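Putative peptidase (PDB 4L8K) is probably a serine peptidase of family S41 that hydrolyses peptide bonds in protein or peptide substrates. Local coordinates at residues 145-157 with 300-312. Numbering follows the deposited sequence.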
loop_
_atom_site.group_PDB
_atom_site.type_symbol
_atom_site.label_atom_id
_atom_site.label_comp_id
_atom_site.label_asym_id
_atom_site.label_seq_id
_atom_site.Cartn_x
_atom_site.Cartn_y
_atom_site.Cartn_z
ATOM N N LYS A 145 -10.820 11.451 23.111
ATOM C CA LYS A 145 -11.839 10.839 23.988
ATOM C C LYS A 145 -13.256 11.408 23.745
ATOM O O LYS A 145 -14.208 10.644 23.648
ATOM C CB LYS A 145 -11.431 10.982 25.479
ATOM C CG LYS A 145 -12.436 10.488 26.518
ATOM C CD LYS A 145 -12.714 8.963 26.445
ATOM C CE LYS A 145 -13.913 8.513 27.269
ATOM N NZ LYS A 145 -15.208 8.825 26.599
ATOM N N GLU A 146 -13.371 12.715 23.578
ATOM C CA GLU A 146 -14.649 13.412 23.390
ATOM C C GLU A 146 -15.099 13.509 21.920
ATOM O O GLU A 146 -16.204 13.990 21.657
ATOM C CB GLU A 146 -14.574 14.834 23.968
ATOM C CG GLU A 146 -14.295 14.927 25.451
ATOM C CD GLU A 146 -15.157 14.044 26.333
ATOM O OE1 GLU A 146 -16.398 14.004 26.156
ATOM O OE2 GLU A 146 -14.561 13.343 27.175
ATOM N N CYS A 147 -14.237 13.096 20.974
ATOM C CA CYS A 147 -14.519 13.121 19.541
ATOM C C CYS A 147 -15.546 12.036 19.146
ATOM O O CYS A 147 -15.576 10.940 19.710
ATOM C CB CYS A 147 -13.224 12.983 18.741
ATOM S SG CYS A 147 -11.992 14.264 19.097
ATOM N N LYS A 148 -16.381 12.383 18.173
ATOM C CA LYS A 148 -17.445 11.590 17.512
ATOM C C LYS A 148 -16.838 10.495 16.606
ATOM O O LYS A 148 -17.409 9.418 16.450
ATOM C CB LYS A 148 -18.252 12.568 16.618
ATOM C CG LYS A 148 -19.741 12.507 16.719
ATOM C CD LYS A 148 -20.364 13.577 15.860
ATOM C CE LYS A 148 -21.763 13.207 15.413
ATOM N NZ LYS A 148 -21.782 12.176 14.339
ATOM N N GLY A 149 -15.737 10.826 15.948
ATOM C CA GLY A 149 -15.079 9.891 15.046
ATOM C C GLY A 149 -13.648 10.252 14.774
ATOM O O GLY A 149 -13.177 11.302 15.204
ATOM N N LEU A 150 -12.962 9.372 14.028
ATOM C CA LEU A 150 -11.554 9.487 13.718
ATOM C C LEU A 150 -11.286 9.409 12.237
ATOM O O LEU A 150 -11.869 8.586 11.534
ATOM C CB LEU A 150 -10.793 8.342 14.441
ATOM C CG LEU A 150 -9.257 8.220 14.228
ATOM C CD1 LEU A 150 -8.520 9.170 15.147
ATOM C CD2 LEU A 150 -8.786 6.832 14.531
ATOM N N ILE A 151 -10.337 10.226 11.785
ATOM C CA ILE A 151 -9.800 10.182 10.428
ATOM C C ILE A 151 -8.369 9.641 10.580
ATOM O O ILE A 151 -7.556 10.238 11.316
ATOM C CB ILE A 151 -9.878 11.548 9.648
ATOM C CG1 ILE A 151 -11.343 12.013 9.450
ATOM C CG2 ILE A 151 -9.138 11.476 8.283
ATOM C CD1 ILE A 151 -11.491 13.540 8.968
ATOM N N PHE A 152 -8.086 8.477 9.944
ATOM C CA PHE A 152 -6.751 7.875 9.959
ATOM C C PHE A 152 -6.199 7.968 8.524
ATOM O O PHE A 152 -6.556 7.192 7.648
ATOM C CB PHE A 152 -6.756 6.432 10.523
ATOM C CG PHE A 152 -5.392 6.025 11.039
ATOM C CD1 PHE A 152 -4.409 5.554 10.165
ATOM C CD2 PHE A 152 -5.066 6.174 12.387
ATOM C CE1 PHE A 152 -3.134 5.207 10.640
ATOM C CE2 PHE A 152 -3.798 5.824 12.864
ATOM C CZ PHE A 152 -2.844 5.336 11.988
ATOM N N ASP A 153 -5.391 8.971 8.277
ATOM C CA ASP A 153 -4.893 9.276 6.931
ATOM C C ASP A 153 -3.548 8.601 6.657
ATOM O O ASP A 153 -2.526 8.951 7.271
ATOM C CB ASP A 153 -4.792 10.818 6.788
ATOM C CG ASP A 153 -4.505 11.385 5.410
ATOM O OD1 ASP A 153 -4.305 10.590 4.463
ATOM O OD2 ASP A 153 -4.491 12.620 5.276
ATOM N N VAL A 154 -3.551 7.650 5.699
ATOM C CA VAL A 154 -2.334 6.921 5.275
ATOM C C VAL A 154 -2.040 7.183 3.772
ATOM O O VAL A 154 -1.401 6.364 3.109
ATOM C CB VAL A 154 -2.374 5.398 5.599
ATOM C CG1 VAL A 154 -2.313 5.149 7.107
ATOM C CG2 VAL A 154 -3.572 4.701 4.944
ATOM N N ARG A 155 -2.506 8.321 3.242
ATOM C CA ARG A 155 -2.194 8.713 1.874
ATOM C C ARG A 155 -0.704 9.016 1.788
ATOM O O ARG A 155 -0.146 9.553 2.750
ATOM C CB ARG A 155 -2.998 9.953 1.452
ATOM C CG ARG A 155 -4.487 9.686 1.266
ATOM C CD ARG A 155 -5.250 10.966 0.926
ATOM N NE ARG A 155 -5.238 11.908 2.050
ATOM C CZ ARG A 155 -5.605 13.183 1.982
ATOM N NH1 ARG A 155 -5.984 13.714 0.821
ATOM N NH2 ARG A 155 -5.580 13.945 3.069
ATOM N N ASP A 156 -0.053 8.647 0.675
ATOM C CA ASP A 156 1.377 8.845 0.458
ATOM C C ASP A 156 2.241 8.023 1.439
ATOM O O ASP A 156 3.386 8.371 1.673
ATOM C CB ASP A 156 1.757 10.332 0.498
ATOM C CG ASP A 156 1.583 11.027 -0.836
ATOM O OD1 ASP A 156 0.738 10.570 -1.645
ATOM O OD2 ASP A 156 2.284 12.023 -1.073
ATOM N N ASN A 157 1.700 6.924 1.978
ATOM C CA ASN A 157 2.453 6.067 2.875
ATOM C C ASN A 157 2.842 4.810 2.092
ATOM O O ASN A 157 2.015 3.938 1.852
ATOM C CB ASN A 157 1.646 5.757 4.154
ATOM C CG ASN A 157 2.383 4.946 5.208
ATOM O OD1 ASN A 157 3.297 4.159 4.909
ATOM N ND2 ASN A 157 1.953 5.080 6.472
ATOM N N ASP A 300 -8.929 20.248 1.181
ATOM C CA ASP A 300 -8.677 18.868 0.792
ATOM C C ASP A 300 -10.046 18.215 0.688
ATOM O O ASP A 300 -10.691 17.996 1.711
ATOM C CB ASP A 300 -7.754 18.163 1.840
ATOM C CG ASP A 300 -7.315 16.742 1.496
ATOM O OD1 ASP A 300 -8.157 15.954 1.012
ATOM O OD2 ASP A 300 -6.139 16.399 1.766
ATOM N N THR A 301 -10.500 17.930 -0.531
ATOM C CA THR A 301 -11.813 17.321 -0.809
ATOM C C THR A 301 -12.040 16.031 0.003
ATOM O O THR A 301 -13.147 15.819 0.509
ATOM C CB THR A 301 -11.956 17.033 -2.321
ATOM O OG1 THR A 301 -11.422 18.142 -3.037
ATOM C CG2 THR A 301 -13.409 16.816 -2.757
ATOM N N ILE A 302 -10.977 15.208 0.154
ATOM C CA ILE A 302 -11.033 13.935 0.853
ATOM C C ILE A 302 -11.197 14.169 2.362
ATOM O O ILE A 302 -12.099 13.569 2.954
ATOM C CB ILE A 302 -9.818 13.023 0.487
ATOM C CG1 ILE A 302 -9.711 12.901 -1.058
ATOM C CG2 ILE A 302 -9.987 11.643 1.140
ATOM C CD1 ILE A 302 -8.481 12.145 -1.620
ATOM N N ILE A 303 -10.382 15.063 2.974
ATOM C CA ILE A 303 -10.540 15.351 4.406
ATOM C C ILE A 303 -11.957 15.929 4.659
ATOM O O ILE A 303 -12.628 15.495 5.602
ATOM C CB ILE A 303 -9.412 16.256 4.978
ATOM C CG1 ILE A 303 -8.028 15.562 4.863
ATOM C CG2 ILE A 303 -9.704 16.660 6.458
ATOM C CD1 ILE A 303 -6.781 16.492 5.227
ATOM N N GLU A 304 -12.427 16.854 3.775
ATOM C CA GLU A 304 -13.742 17.488 3.923
ATOM C C GLU A 304 -14.897 16.476 3.832
ATOM O O GLU A 304 -15.810 16.538 4.652
ATOM C CB GLU A 304 -13.947 18.608 2.903
ATOM C CG GLU A 304 -13.019 19.789 3.103
ATOM C CD GLU A 304 -13.170 20.588 4.383
ATOM O OE1 GLU A 304 -14.232 20.507 5.038
ATOM O OE2 GLU A 304 -12.226 21.336 4.708
ATOM N N ALA A 305 -14.835 15.531 2.865
ATOM C CA ALA A 305 -15.855 14.488 2.705
ATOM C C ALA A 305 -15.878 13.580 3.944
ATOM O O ALA A 305 -16.955 13.258 4.432
ATOM C CB ALA A 305 -15.593 13.678 1.445
ATOM N N ALA A 306 -14.683 13.248 4.486
ATOM C CA ALA A 306 -14.532 12.412 5.678
ATOM C C ALA A 306 -15.138 13.136 6.898
ATOM O O ALA A 306 -15.888 12.517 7.663
ATOM C CB ALA A 306 -13.058 12.080 5.900
ATOM N N ILE A 307 -14.878 14.475 7.031
ATOM C CA ILE A 307 -15.429 15.306 8.118
ATOM C C ILE A 307 -16.960 15.310 7.994
ATOM O O ILE A 307 -17.631 15.056 8.983
ATOM C CB ILE A 307 -14.833 16.754 8.152
ATOM C CG1 ILE A 307 -13.358 16.757 8.629
ATOM C CG2 ILE A 307 -15.691 17.715 9.025
ATOM C CD1 ILE A 307 -12.613 18.146 8.370
ATOM N N GLY A 308 -17.473 15.542 6.773
ATOM C CA GLY A 308 -18.910 15.549 6.493
ATOM C C GLY A 308 -19.609 14.251 6.886
ATOM O O GLY A 308 -20.630 14.250 7.582
ATOM N N LEU A 309 -19.022 13.134 6.483
ATOM C CA LEU A 309 -19.543 11.801 6.787
ATOM C C LEU A 309 -19.588 11.514 8.295
ATOM O O LEU A 309 -20.611 11.058 8.776
ATOM C CB LEU A 309 -18.732 10.733 6.062
ATOM C CG LEU A 309 -19.284 9.320 6.099
ATOM C CD1 LEU A 309 -20.760 9.263 5.597
ATOM C CD2 LEU A 309 -18.409 8.412 5.264
ATOM N N LEU A 310 -18.503 11.800 9.025
ATOM C CA LEU A 310 -18.425 11.587 10.470
ATOM C C LEU A 310 -19.371 12.500 11.273
ATOM O O LEU A 310 -19.804 12.119 12.360
ATOM C CB LEU A 310 -16.992 11.793 10.972
ATOM C CG LEU A 310 -15.947 10.741 10.587
ATOM C CD1 LEU A 310 -14.564 11.190 10.999
ATOM C CD2 LEU A 310 -16.263 9.379 11.204
ATOM N N LEU A 311 -19.656 13.709 10.760
ATOM C CA LEU A 311 -20.549 14.676 11.408
ATOM C C LEU A 311 -22.009 14.411 11.060
ATOM O O LEU A 311 -22.892 14.941 11.741
ATOM C CB LEU A 311 -20.188 16.125 11.049
ATOM C CG LEU A 311 -18.886 16.670 11.647
ATOM C CD1 LEU A 311 -18.689 18.115 11.231
ATOM C CD2 LEU A 311 -18.816 16.494 13.192
ATOM N N ALA A 312 -22.268 13.613 10.000
ATOM C CA ALA A 312 -23.623 13.282 9.570
ATOM C C ALA A 312 -24.324 12.578 10.723
ATOM O O ALA A 312 -23.881 11.524 11.187
ATOM C CB ALA A 312 -23.597 12.442 8.304
#
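D300 OD2 takes two hydrogen bonds from R155, 2.9 Å from NH1 and 2.8 Å from NH2, the guanidinium presenting its NH1-NH2 end to this one oxygen. The oxygen lies close to the guanidinium plane, yet the carboxylate is turned 59° from it: NH1 meets the syn lone pair of OD2, whereas NH2 comes from above the carboxylate plane. D300 also N-caps helix 301-311: chi1 of -175° swings its carboxylate away from the backbone N, and OD1 accepts from I303 N at 3.1 Å. R155 meanwhile grips D153 side-on, NE to OD1 (2.9 Å) and NH2 to OD2; D153 OD1 closes an Asx turn with R155 N, and Y122 OH bonds OD2. An alanine in place of R155 would probably leave the two nearby buried carboxylates without the positive charge they share. Farther along, I151 CD1 packs 3.7 Å from A306 CB, and L310 CD1 touches I151 CG1, the two side chains crossing at a slant. At the helix C-terminus K148 NZ reaches L310 O (2.8 Å) in the carbonyl plane. Helix 301-311 thus runs nearly antiparallel to strand 149-153 (159° between axes), the middle strand of the mixed sheet; D300, though balanced by R155, and K148 have signs that would probably suit the helix dipole.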